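Long-range contacts in DNA polymerase (Bacillus phage phi29, PDB 2PY5), which replicates the viral DNA by highly processive, faithful, protein-primed synthesis with strand displacement, and carries a 3'-5' exonuclease activity: residues Glu221-Arg227 against Leu326-Asn330; Val270-Lys274 against Leu283-His287; Lys392-Pro397 against Pro424-Gly430. The protein carries 2 engineered substitutions. One frame throughout, in Å; residues are numbered along the deposited sequence.

Contact 1. Residues Glu221-Arg227 against Leu326-Asn330; sequences EVRYAYR and LWLSN. With nucleotides of chain C.
In W327 the CG lies anti to the carbonyl carbon, beside the backbone N (chi1 -69°), which carries the indole from strand 324-329 against the last part of helix 216-223; in R227 an extended chain from CG to NE carries the guanidinium back to the backbone of that same tryptophan. One indole face takes E221 and Y224. The CB of E221 sits over the six-membered ring of W327, 4.2 Å from its centroid, and its carboxylate reaches the rim, with OE2 3.5 Å from W327 CH2. Y224 runs alongside and points the same way, its CD1 3.4 Å from W327 NE1; the two ring planes are inclined by 40°, so the pair is oblique. H287 stacks on the opposite face.

In the type I turn from R223 to Y226, A225 rests on the strand, its CA 3.2 Å from W327 O. W327 O receives R227 NH1 at 3.0 Å, almost straight (178°) and in the guanidinium plane, while L328 CD2 packs over a guanidinium face. Two waters finish the seam: one joins Y224 O to W327 N, with a weak bond from R227 NH2, and the other joins A225 O to S329 N.

R223 turns the other way, its NH1 donating to OP1 of DT6 of chain C at 3.2 Å, and D219 pairs with its NH2. L326 and L328 bond to strand 283-294, so R227 and the waters satisfy the other edge of the strand. Y226 and R227 begin the YxGG/A motif, and this mostly buried, water-bridged seam ties that DNA-binding linker to the polymerization region.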
loop_
_atom_site.group_PDB
_atom_site.type_symbol
_atom_site.label_atom_id
_atom_site.label_comp_id
_atom_site.label_asym_id
_atom_site.label_seq_id
_atom_site.Cartn_x
_atom_site.Cartn_y
_atom_site.Cartn_z
ATOM N N GLU F 221 -16.764 12.512 -11.025
ATOM C CA GLU F 221 -17.727 11.478 -11.455
ATOM C C GLU F 221 -17.057 10.138 -11.721
ATOM O O GLU F 221 -17.523 9.092 -11.273
ATOM C CB GLU F 221 -18.517 11.925 -12.697
ATOM C CG GLU F 221 -19.402 13.128 -12.454
ATOM C CD GLU F 221 -20.346 13.432 -13.605
ATOM O OE1 GLU F 221 -21.239 14.287 -13.408
ATOM O OE2 GLU F 221 -20.232 12.798 -14.683
ATOM N N VAL F 222 -15.944 10.170 -12.451
ATOM C CA VAL F 222 -15.194 8.951 -12.719
ATOM C C VAL F 222 -14.800 8.281 -11.387
ATOM O O VAL F 222 -14.901 7.075 -11.234
ATOM C CB VAL F 222 -13.945 9.226 -13.594
ATOM C CG1 VAL F 222 -13.103 7.957 -13.795
ATOM C CG2 VAL F 222 -14.374 9.792 -14.970
ATOM N N ARG F 223 -14.354 9.098 -10.426
ATOM C CA ARG F 223 -13.818 8.607 -9.177
ATOM C C ARG F 223 -14.867 7.877 -8.334
ATOM O O ARG F 223 -14.535 6.973 -7.571
ATOM C CB ARG F 223 -13.195 9.765 -8.400
ATOM C CG ARG F 223 -12.567 9.416 -7.034
ATOM C CD ARG F 223 -11.848 10.622 -6.413
ATOM N NE ARG F 223 -10.917 11.148 -7.395
ATOM C CZ ARG F 223 -9.772 10.580 -7.718
ATOM N NH1 ARG F 223 -9.295 9.547 -7.023
ATOM N NH2 ARG F 223 -9.065 11.102 -8.709
ATOM N N TYR F 224 -16.137 8.241 -8.503
ATOM C CA TYR F 224 -17.197 7.508 -7.810
ATOM C C TYR F 224 -17.184 6.017 -8.155
ATOM O O TYR F 224 -17.681 5.203 -7.383
ATOM C CB TYR F 224 -18.587 8.066 -8.114
ATOM C CG TYR F 224 -18.874 9.485 -7.685
ATOM C CD1 TYR F 224 -19.521 10.355 -8.535
ATOM C CD2 TYR F 224 -18.492 9.949 -6.433
ATOM C CE1 TYR F 224 -19.799 11.651 -8.165
ATOM C CE2 TYR F 224 -18.768 11.261 -6.051
ATOM C CZ TYR F 224 -19.409 12.099 -6.923
ATOM O OH TYR F 224 -19.707 13.420 -6.555
ATOM N N ALA F 225 -16.657 5.685 -9.341
ATOM C CA ALA F 225 -16.598 4.324 -9.806
ATOM C C ALA F 225 -15.298 3.605 -9.434
ATOM O O ALA F 225 -15.114 2.438 -9.829
ATOM C CB ALA F 225 -16.798 4.296 -11.363
ATOM N N TYR F 226 -14.382 4.281 -8.720
ATOM C CA TYR F 226 -13.082 3.696 -8.378
ATOM C C TYR F 226 -13.199 2.903 -7.090
ATOM O O TYR F 226 -13.595 3.445 -6.048
ATOM C CB TYR F 226 -12.023 4.784 -8.231
ATOM C CG TYR F 226 -10.579 4.293 -8.065
ATOM C CD1 TYR F 226 -10.039 3.381 -8.923
ATOM C CD2 TYR F 226 -9.750 4.820 -7.085
ATOM C CE1 TYR F 226 -8.739 2.937 -8.792
ATOM C CE2 TYR F 226 -8.440 4.394 -6.949
ATOM C CZ TYR F 226 -7.931 3.455 -7.839
ATOM O OH TYR F 226 -6.621 3.015 -7.738
ATOM N N ARG F 227 -12.912 1.618 -7.188
ATOM C CA ARG F 227 -12.978 0.702 -6.048
ATOM C C ARG F 227 -11.722 -0.153 -6.067
ATOM O O ARG F 227 -10.982 -0.192 -7.056
ATOM C CB ARG F 227 -14.223 -0.189 -6.154
ATOM C CG ARG F 227 -15.510 0.583 -6.210
ATOM C CD ARG F 227 -16.681 -0.317 -6.455
ATOM N NE ARG F 227 -17.922 0.364 -6.111
ATOM C CZ ARG F 227 -18.593 1.197 -6.904
ATOM N NH1 ARG F 227 -18.163 1.474 -8.129
ATOM N NH2 ARG F 227 -19.708 1.760 -6.459
ATOM N N LEU F 326 -25.182 4.404 -7.355
ATOM C CA LEU F 326 -23.905 3.840 -7.761
ATOM C C LEU F 326 -23.417 4.404 -9.077
ATOM O O LEU F 326 -24.194 4.620 -9.985
ATOM C CB LEU F 326 -24.054 2.329 -7.926
ATOM C CG LEU F 326 -24.582 1.546 -6.718
ATOM C CD1 LEU F 326 -25.076 0.175 -7.164
ATOM C CD2 LEU F 326 -23.515 1.433 -5.661
ATOM N N TRP F 327 -22.101 4.601 -9.172
ATOM C CA TRP F 327 -21.427 4.825 -10.444
ATOM C C TRP F 327 -20.578 3.586 -10.703
ATOM O O TRP F 327 -19.670 3.299 -9.913
ATOM C CB TRP F 327 -20.537 6.051 -10.358
ATOM C CG TRP F 327 -21.280 7.321 -10.234
ATOM C CD1 TRP F 327 -21.923 7.783 -9.127
ATOM C CD2 TRP F 327 -21.464 8.310 -11.251
ATOM N NE1 TRP F 327 -22.500 9.014 -9.388
ATOM C CE2 TRP F 327 -22.218 9.357 -10.684
ATOM C CE3 TRP F 327 -21.037 8.430 -12.584
ATOM C CZ2 TRP F 327 -22.577 10.497 -11.404
ATOM C CZ3 TRP F 327 -21.414 9.559 -13.303
ATOM C CH2 TRP F 327 -22.169 10.575 -12.712
ATOM N N LEU F 328 -20.869 2.871 -11.790
ATOM C CA LEU F 328 -20.255 1.568 -12.076
ATOM C C LEU F 328 -19.636 1.527 -13.450
ATOM O O LEU F 328 -20.273 1.904 -14.432
ATOM C CB LEU F 328 -21.306 0.446 -11.999
ATOM C CG LEU F 328 -22.041 0.291 -10.657
ATOM C CD1 LEU F 328 -23.127 -0.739 -10.784
ATOM C CD2 LEU F 328 -21.065 -0.107 -9.583
ATOM N N SER F 329 -18.409 1.024 -13.521
ATOM C CA SER F 329 -17.851 0.626 -14.813
ATOM C C SER F 329 -18.769 -0.413 -15.458
ATOM O O SER F 329 -19.503 -1.137 -14.775
ATOM C CB SER F 329 -16.452 0.035 -14.620
ATOM O OG SER F 329 -16.502 -1.279 -14.048
ATOM N N ASN F 330 -18.712 -0.564 -16.776
ATOM C CA ASN F 330 -19.543 -1.577 -17.418
ATOM C C ASN F 330 -19.213 -3.005 -16.935
ATOM O O ASN F 330 -20.084 -3.874 -16.914
ATOM C CB ASN F 330 -19.488 -1.499 -18.965
ATOM C CG ASN F 330 -18.080 -1.624 -19.527
ATOM O OD1 ASN F 330 -17.330 -0.649 -19.544
ATOM N ND2 ASN F 330 -17.734 -2.822 -20.021
ATOM P P DT C 6 -9.581 8.489 -3.371
ATOM O OP1 DT C 6 -10.706 8.437 -4.321
ATOM O OP2 DT C 6 -8.706 9.688 -3.237
ATOM O "O5'" DT C 6 -10.127 8.176 -1.896
ATOM C "C5'" DT C 6 -11.113 7.186 -1.671
ATOM C "C4'" DT C 6 -11.488 7.210 -0.204
ATOM O "O4'" DT C 6 -10.366 6.665 0.535
ATOM C "C3'" DT C 6 -11.764 8.604 0.373
ATOM O "O3'" DT C 6 -12.897 8.606 1.258
ATOM C "C2'" DT C 6 -10.471 8.947 1.104
ATOM C "C1'" DT C 6 -9.986 7.571 1.552
ATOM N N1 DT C 6 -8.495 7.440 1.789
ATOM C C2 DT C 6 -8.067 6.796 2.936
ATOM O O2 DT C 6 -8.836 6.331 3.765
ATOM N N3 DT C 6 -6.697 6.717 3.072
ATOM C C4 DT C 6 -5.731 7.206 2.206
ATOM O O4 DT C 6 -4.529 7.080 2.433
ATOM C C5 DT C 6 -6.245 7.866 1.025
ATOM C C7 DT C 6 -5.308 8.445 0.005
ATOM C C6 DT C 6 -7.579 7.950 0.875
HETATM O O HOH W 1 -20.391 4.567 -6.821
HETATM O O HOH W 2 -17.018 0.662 -10.949
#

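Contact 2. Residues Val270-Lys274 against Leu283-His287; sequences VFEGK and LHIQH
Strands 270-272 and 283-287 run in roughly the same direction, 36° apart, with their axes 9.2 Å from each other at closest approach, too far for backbone pairing, so side chains bridge the gap. Q286 makes the polar half of the contact. Its chain bends at chi2 (71°), which brings the amide of this buried residue over to the loop just past strand 270-272. There NE2 of Q286 donates to G273 O at 3.0 Å, approaching from above the carbonyl plane, and its second hydrogen goes to H287 O at 3.1 Å. Both acceptors lie close to the amide plane, which fixes the rotation of the group. On the other side of the amide, Q286 OE1 takes the backbone N of Y275 and lies 3.6 Å from K274 CA.

The gap between the strands is that of next-but-one neighbours in an antiparallel sheet: strand 340-356 runs between them, bonded through G350 and I348 to F271 and G273, and through L351 to I285. This sheet belongs to the part of the polymerase known as terminal protein region 1.

F271 reaches across the middle strand with its CG between the backbone N and carbonyl carbon. The ring meets Q286 at its edge, F271 CE1 3.7 Å from Q286 OE1, the ring and amide planes 62° apart. The tip of the ring, F271 CZ, comes 3.9 Å from I285 O and 4.1 Å from H284 CD2, and the H284 imidazole is itself stacked on Y275.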
loop_
_atom_site.group_PDB
_atom_site.type_symbol
_atom_site.label_atom_id
_atom_site.label_comp_id
_atom_site.label_asym_id
_atom_site.label_seq_id
_atom_site.Cartn_x
_atom_site.Cartn_y
_atom_site.Cartn_z
ATOM N N VAL F 270 -19.968 12.492 -22.379
ATOM C CA VAL F 270 -21.032 12.404 -21.376
ATOM C C VAL F 270 -22.349 12.065 -22.072
ATOM O O VAL F 270 -22.641 12.571 -23.179
ATOM C CB VAL F 270 -21.217 13.753 -20.652
ATOM C CG1 VAL F 270 -22.422 13.724 -19.712
ATOM C CG2 VAL F 270 -19.960 14.136 -19.915
ATOM N N PHE F 271 -23.173 11.242 -21.408
ATOM C CA PHE F 271 -24.524 10.941 -21.892
ATOM C C PHE F 271 -25.517 10.993 -20.742
ATOM O O PHE F 271 -25.136 10.800 -19.598
ATOM C CB PHE F 271 -24.584 9.568 -22.586
ATOM C CG PHE F 271 -24.166 8.415 -21.723
ATOM C CD1 PHE F 271 -25.075 7.766 -20.880
ATOM C CD2 PHE F 271 -22.855 7.962 -21.748
ATOM C CE1 PHE F 271 -24.672 6.708 -20.083
ATOM C CE2 PHE F 271 -22.459 6.894 -20.964
ATOM C CZ PHE F 271 -23.348 6.279 -20.125
ATOM N N GLU F 272 -26.780 11.271 -21.061
ATOM C CA GLU F 272 -27.872 11.182 -20.079
ATOM C C GLU F 272 -28.561 9.832 -20.244
ATOM O O GLU F 272 -28.548 9.236 -21.330
ATOM C CB GLU F 272 -28.864 12.345 -20.234
ATOM C CG GLU F 272 -28.267 13.723 -19.951
ATOM C CD GLU F 272 -27.624 13.854 -18.559
ATOM O OE1 GLU F 272 -28.367 13.927 -17.557
ATOM O OE2 GLU F 272 -26.371 13.904 -18.471
ATOM N N GLY F 273 -29.155 9.332 -19.162
ATOM C CA GLY F 273 -29.870 8.082 -19.218
ATOM C C GLY F 273 -28.968 6.881 -19.318
ATOM O O GLY F 273 -27.861 6.891 -18.780
ATOM N N LYS F 274 -29.473 5.838 -19.989
ATOM C CA LYS F 274 -28.774 4.566 -20.138
ATOM C C LYS F 274 -27.837 4.601 -21.344
ATOM O O LYS F 274 -28.241 5.038 -22.427
ATOM C CB LYS F 274 -29.786 3.429 -20.324
ATOM C CG LYS F 274 -29.201 2.022 -20.295
ATOM C CD LYS F 274 -30.303 0.990 -20.543
ATOM C CE LYS F 274 -29.875 -0.427 -20.288
ATOM N NZ LYS F 274 -29.052 -0.996 -21.392
ATOM N N LEU F 283 -16.432 1.242 -23.752
ATOM C CA LEU F 283 -16.408 1.173 -22.291
ATOM C C LEU F 283 -17.204 2.332 -21.728
ATOM O O LEU F 283 -17.257 3.410 -22.307
ATOM C CB LEU F 283 -14.986 1.239 -21.730
ATOM C CG LEU F 283 -14.021 0.124 -22.125
ATOM C CD1 LEU F 283 -12.671 0.336 -21.474
ATOM C CD2 LEU F 283 -14.578 -1.279 -21.800
ATOM N N HIS F 284 -17.810 2.140 -20.561
ATOM C CA HIS F 284 -18.544 3.235 -19.962
ATOM C C HIS F 284 -18.633 3.111 -18.455
ATOM O O HIS F 284 -18.394 2.049 -17.904
ATOM C CB HIS F 284 -19.948 3.406 -20.574
ATOM C CG HIS F 284 -20.966 2.376 -20.158
ATOM N ND1 HIS F 284 -21.051 1.129 -20.730
ATOM C CD2 HIS F 284 -22.001 2.459 -19.284
ATOM C CE1 HIS F 284 -22.059 0.459 -20.181
ATOM N NE2 HIS F 284 -22.650 1.246 -19.298
ATOM N N ILE F 285 -18.979 4.229 -17.838
ATOM C CA ILE F 285 -19.335 4.304 -16.409
ATOM C C ILE F 285 -20.775 4.786 -16.401
ATOM O O ILE F 285 -21.096 5.784 -17.032
ATOM C CB ILE F 285 -18.389 5.249 -15.636
ATOM C CG1 ILE F 285 -16.993 4.630 -15.523
ATOM C CG2 ILE F 285 -18.948 5.537 -14.203
ATOM C CD1 ILE F 285 -15.904 5.586 -15.018
ATOM N N GLN F 286 -21.627 4.046 -15.693
ATOM C CA GLN F 286 -23.078 4.317 -15.629
ATOM C C GLN F 286 -23.422 4.733 -14.204
ATOM O O GLN F 286 -23.102 4.009 -13.267
ATOM C CB GLN F 286 -23.857 3.062 -16.010
ATOM C CG GLN F 286 -25.381 3.190 -15.975
ATOM C CD GLN F 286 -25.926 4.058 -17.105
ATOM O OE1 GLN F 286 -25.824 3.697 -18.298
ATOM N NE2 GLN F 286 -26.540 5.186 -16.743
ATOM N N HIS F 287 -24.060 5.888 -14.058
ATOM C CA HIS F 287 -24.707 6.283 -12.806
ATOM C C HIS F 287 -26.094 5.656 -12.812
ATOM O O HIS F 287 -26.906 5.930 -13.714
ATOM C CB HIS F 287 -24.797 7.804 -12.697
ATOM C CG HIS F 287 -25.349 8.309 -11.386
ATOM N ND1 HIS F 287 -25.741 9.620 -11.211
ATOM C CD2 HIS F 287 -25.578 7.688 -10.200
ATOM C CE1 HIS F 287 -26.184 9.786 -9.974
ATOM N NE2 HIS F 287 -26.085 8.635 -9.338
#

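Contact 3. Residues Lys392-Pro397 against Pro424-Gly430; sequences KFASNP and PVYTPMG. With nucleotides of chain C.
F393 and M429 form the apolar centre, lying side by side and pointing the same way. M429 CG stands over the middle of the F393 ring, 3.9 Å from its centroid; a bend at chi2 (59°) then carries SD higher above the same face, 5.4 Å from the centroid, a long Met-aromatic contact. At the ring's edge F393 CD2 meets Y426 CB at 4.0 Å. V425 packs against the K392-S395 turn, its CG2 3.4 Å from K392 O, and the A394 methyl lies beside T427 CG2. Farther along, P397 touches P424.

On the polar side F393 O accepts Y426 N at 2.9 Å, in the carbonyl plane and on a lone pair, and also a water that bonds to S395 O, V425 N and T427 OG1. K392 O is gripped twice by S395, through N and through OG at 2.7 Å. Beyond it the DNA begins: K392 NZ donates to OP2 of DC4 of chain C at 2.8 Å, and N396 N to OP1 of DT5 of chain C.

Helix 216-223 covers the polar side, where D219 takes T427 OG1 and R223 donates to A394 O. F211 meets the F393 ring edge-to-face, and F353 of strand 340-356 backs Y426 and P428. The two segments bracket TPR2, closing its base between helix 390-393 and helix 427-447.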
loop_
_atom_site.group_PDB
_atom_site.type_symbol
_atom_site.label_atom_id
_atom_site.label_comp_id
_atom_site.label_asym_id
_atom_site.label_seq_id
_atom_site.Cartn_x
_atom_site.Cartn_y
_atom_site.Cartn_z
ATOM N N LYS F 392 -1.298 5.176 -9.642
ATOM C CA LYS F 392 -1.033 6.581 -9.954
ATOM C C LYS F 392 -2.076 7.181 -10.903
ATOM O O LYS F 392 -2.294 8.381 -10.911
ATOM C CB LYS F 392 0.360 6.725 -10.537
ATOM C CG LYS F 392 1.463 6.554 -9.494
ATOM C CD LYS F 392 1.635 7.750 -8.574
ATOM C CE LYS F 392 2.318 8.951 -9.252
ATOM N NZ LYS F 392 2.589 10.072 -8.295
ATOM N N PHE F 393 -2.718 6.341 -11.706
ATOM C CA PHE F 393 -3.693 6.867 -12.670
ATOM C C PHE F 393 -4.895 7.554 -11.987
ATOM O O PHE F 393 -5.445 8.518 -12.511
ATOM C CB PHE F 393 -4.150 5.764 -13.625
ATOM C CG PHE F 393 -3.166 5.487 -14.722
ATOM C CD1 PHE F 393 -2.204 4.497 -14.596
ATOM C CD2 PHE F 393 -3.177 6.257 -15.865
ATOM C CE1 PHE F 393 -1.291 4.290 -15.608
ATOM C CE2 PHE F 393 -2.288 6.046 -16.864
ATOM C CZ PHE F 393 -1.340 5.064 -16.740
ATOM N N ALA F 394 -5.301 7.050 -10.812
ATOM C CA ALA F 394 -6.421 7.586 -10.078
ATOM C C ALA F 394 -6.034 8.533 -8.923
ATOM O O ALA F 394 -6.836 8.792 -8.052
ATOM C CB ALA F 394 -7.291 6.442 -9.565
ATOM N N SER F 395 -4.837 9.100 -8.995
ATOM C CA SER F 395 -4.386 10.120 -8.061
ATOM C C SER F 395 -5.443 11.204 -7.916
ATOM O O SER F 395 -5.966 11.703 -8.917
ATOM C CB SER F 395 -3.100 10.763 -8.586
ATOM O OG SER F 395 -2.018 9.854 -8.616
ATOM N N ASN F 396 -5.749 11.594 -6.679
ATOM C CA ASN F 396 -6.795 12.536 -6.429
ATOM C C ASN F 396 -6.271 13.945 -6.682
ATOM O O ASN F 396 -5.268 14.352 -6.074
ATOM C CB ASN F 396 -7.275 12.398 -4.962
ATOM C CG ASN F 396 -8.655 12.987 -4.712
ATOM O OD1 ASN F 396 -9.525 12.353 -4.084
ATOM N ND2 ASN F 396 -8.871 14.176 -5.175
ATOM N N PRO F 397 -6.936 14.708 -7.559
ATOM C CA PRO F 397 -6.476 16.064 -7.868
ATOM C C PRO F 397 -6.596 17.025 -6.678
ATOM O O PRO F 397 -5.964 18.065 -6.690
ATOM C CB PRO F 397 -7.378 16.485 -9.027
ATOM C CG PRO F 397 -8.617 15.662 -8.842
ATOM C CD PRO F 397 -8.151 14.355 -8.330
ATOM N N PRO F 424 -5.597 16.023 -12.606
ATOM C CA PRO F 424 -5.705 14.571 -12.572
ATOM C C PRO F 424 -4.680 13.935 -13.514
ATOM O O PRO F 424 -4.107 14.611 -14.370
ATOM C CB PRO F 424 -7.117 14.292 -13.114
ATOM C CG PRO F 424 -7.787 15.537 -13.243
ATOM C CD PRO F 424 -6.831 16.664 -13.091
ATOM N N VAL F 425 -4.460 12.644 -13.323
ATOM C CA VAL F 425 -3.610 11.851 -14.185
ATOM C C VAL F 425 -4.576 11.264 -15.223
ATOM O O VAL F 425 -4.815 11.907 -16.251
ATOM C CB VAL F 425 -2.781 10.799 -13.399
ATOM C CG1 VAL F 425 -1.935 9.993 -14.353
ATOM C CG2 VAL F 425 -1.897 11.474 -12.302
ATOM N N TYR F 426 -5.153 10.097 -14.970
ATOM C CA TYR F 426 -6.220 9.566 -15.864
ATOM C C TYR F 426 -7.014 8.517 -15.120
ATOM O O TYR F 426 -6.807 7.315 -15.224
ATOM C CB TYR F 426 -5.656 9.054 -17.208
ATOM C CG TYR F 426 -6.760 8.831 -18.218
ATOM C CD1 TYR F 426 -7.366 9.914 -18.869
ATOM C CD2 TYR F 426 -7.232 7.564 -18.508
ATOM C CE1 TYR F 426 -8.410 9.707 -19.781
ATOM C CE2 TYR F 426 -8.281 7.374 -19.408
ATOM C CZ TYR F 426 -8.861 8.458 -20.021
ATOM O OH TYR F 426 -9.908 8.257 -20.917
ATOM N N THR F 427 -7.925 9.018 -14.301
ATOM C CA THR F 427 -8.664 8.181 -13.359
ATOM C C THR F 427 -9.460 7.036 -14.024
ATOM O O THR F 427 -9.550 5.958 -13.433
ATOM C CB THR F 427 -9.542 9.057 -12.448
ATOM O OG1 THR F 427 -8.714 10.076 -11.851
ATOM C CG2 THR F 427 -10.215 8.227 -11.336
ATOM N N PRO F 428 -10.002 7.228 -15.254
ATOM C CA PRO F 428 -10.713 6.083 -15.845
ATOM C C PRO F 428 -9.839 4.813 -15.929
ATOM O O PRO F 428 -10.335 3.713 -15.826
ATOM C CB PRO F 428 -11.059 6.584 -17.248
ATOM C CG PRO F 428 -11.161 8.054 -17.077
ATOM C CD PRO F 428 -10.087 8.416 -16.129
ATOM N N MET F 429 -8.532 4.987 -16.169
ATOM C CA MET F 429 -7.655 3.837 -16.279
ATOM C C MET F 429 -7.599 3.067 -14.971
ATOM O O MET F 429 -7.638 1.831 -14.959
ATOM C CB MET F 429 -6.254 4.281 -16.732
ATOM C CG MET F 429 -5.256 3.207 -16.992
ATOM S SD MET F 429 -5.778 2.047 -18.257
ATOM C CE MET F 429 -5.284 2.727 -19.825
ATOM N N GLY F 430 -7.520 3.784 -13.848
ATOM C CA GLY F 430 -7.557 3.121 -12.545
ATOM C C GLY F 430 -8.873 2.392 -12.315
ATOM O O GLY F 430 -8.906 1.246 -11.846
ATOM P P DC C 4 2.771 9.340 -4.738
ATOM O OP1 DC C 4 2.839 8.143 -3.873
ATOM O OP2 DC C 4 3.766 9.561 -5.830
ATOM O "O5'" DC C 4 1.351 9.488 -5.435
ATOM C "C5'" DC C 4 0.192 9.254 -4.673
ATOM C "C4'" DC C 4 -0.760 8.391 -5.481
ATOM O "O4'" DC C 4 -0.178 7.083 -5.736
ATOM C "C3'" DC C 4 -2.052 8.096 -4.743
ATOM O "O3'" DC C 4 -2.943 9.160 -4.948
ATOM C "C2'" DC C 4 -2.513 6.820 -5.408
ATOM C "C1'" DC C 4 -1.193 6.104 -5.626
ATOM N N1 DC C 4 -0.883 5.147 -4.533
ATOM C C2 DC C 4 -1.654 3.974 -4.448
ATOM O O2 DC C 4 -2.580 3.775 -5.258
ATOM N N3 DC C 4 -1.388 3.077 -3.470
ATOM C C4 DC C 4 -0.395 3.307 -2.614
ATOM N N4 DC C 4 -0.174 2.378 -1.672
ATOM C C5 DC C 4 0.405 4.485 -2.685
ATOM C C6 DC C 4 0.135 5.376 -3.644
ATOM P P DT C 5 -3.907 9.661 -3.792
ATOM O OP1 DT C 5 -4.564 10.881 -4.273
ATOM O OP2 DT C 5 -3.100 9.734 -2.526
ATOM O "O5'" DT C 5 -4.953 8.489 -3.636
ATOM C "C5'" DT C 5 -5.761 8.164 -4.764
ATOM C "C4'" DT C 5 -6.522 6.902 -4.451
ATOM O "O4'" DT C 5 -5.602 5.829 -4.153
ATOM C "C3'" DT C 5 -7.418 7.034 -3.229
ATOM O "O3'" DT C 5 -8.725 7.184 -3.702
ATOM C "C2'" DT C 5 -7.255 5.746 -2.433
ATOM C "C1'" DT C 5 -6.014 5.086 -3.020
ATOM N N1 DT C 5 -4.838 4.981 -2.076
ATOM C C2 DT C 5 -4.657 3.802 -1.390
ATOM O O2 DT C 5 -5.418 2.855 -1.502
ATOM N N3 DT C 5 -3.553 3.781 -0.572
ATOM C C4 DT C 5 -2.625 4.792 -0.373
ATOM O O4 DT C 5 -1.664 4.672 0.385
ATOM C C5 DT C 5 -2.861 5.997 -1.117
ATOM C C7 DT C 5 -1.922 7.167 -0.984
ATOM C C6 DT C 5 -3.939 6.032 -1.919
ATOM P P DT C 6 -9.581 8.489 -3.371
ATOM O OP1 DT C 6 -10.706 8.437 -4.321
ATOM O OP2 DT C 6 -8.706 9.688 -3.237
ATOM O "O5'" DT C 6 -10.127 8.176 -1.896
ATOM C "C5'" DT C 6 -11.113 7.186 -1.671
ATOM C "C4'" DT C 6 -11.488 7.210 -0.204
ATOM O "O4'" DT C 6 -10.366 6.665 0.535
ATOM C "C3'" DT C 6 -11.764 8.604 0.373
ATOM O "O3'" DT C 6 -12.897 8.606 1.258
ATOM C "C2'" DT C 6 -10.471 8.947 1.104
ATOM C "C1'" DT C 6 -9.986 7.571 1.552
ATOM N N1 DT C 6 -8.495 7.440 1.789
ATOM C C2 DT C 6 -8.067 6.796 2.936
ATOM O O2 DT C 6 -8.836 6.331 3.765
ATOM N N3 DT C 6 -6.697 6.717 3.072
ATOM C C4 DT C 6 -5.731 7.206 2.206
ATOM O O4 DT C 6 -4.529 7.080 2.433
ATOM C C5 DT C 6 -6.245 7.866 1.025
ATOM C C7 DT C 6 -5.308 8.445 0.005
ATOM C C6 DT C 6 -7.579 7.950 0.875
HETATM O O HOH W 3 -6.113 11.278 -11.498
#

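The three contacts lie on the same side of the chain's centre. Contacts 1 and 2 have centres about 10 Å apart and share a sheet, strand 324-329 pairing with strand 283-294; along the chain, contact 2 falls between the two segments of contact 1. Contact 3 follows both, about 12 Å between centres from contact 1 and 19 Å from contact 2, which it does not touch. R223 joins contacts 1 and 3, so residues 221-227 lie between the sheet of terminal protein region 1 and the base of TPR2. The DNA-binding linker thereby meets both elements, with bound single-stranded DNA touching contacts 1 and 3, its nearest atom about 12 Å from contact 2.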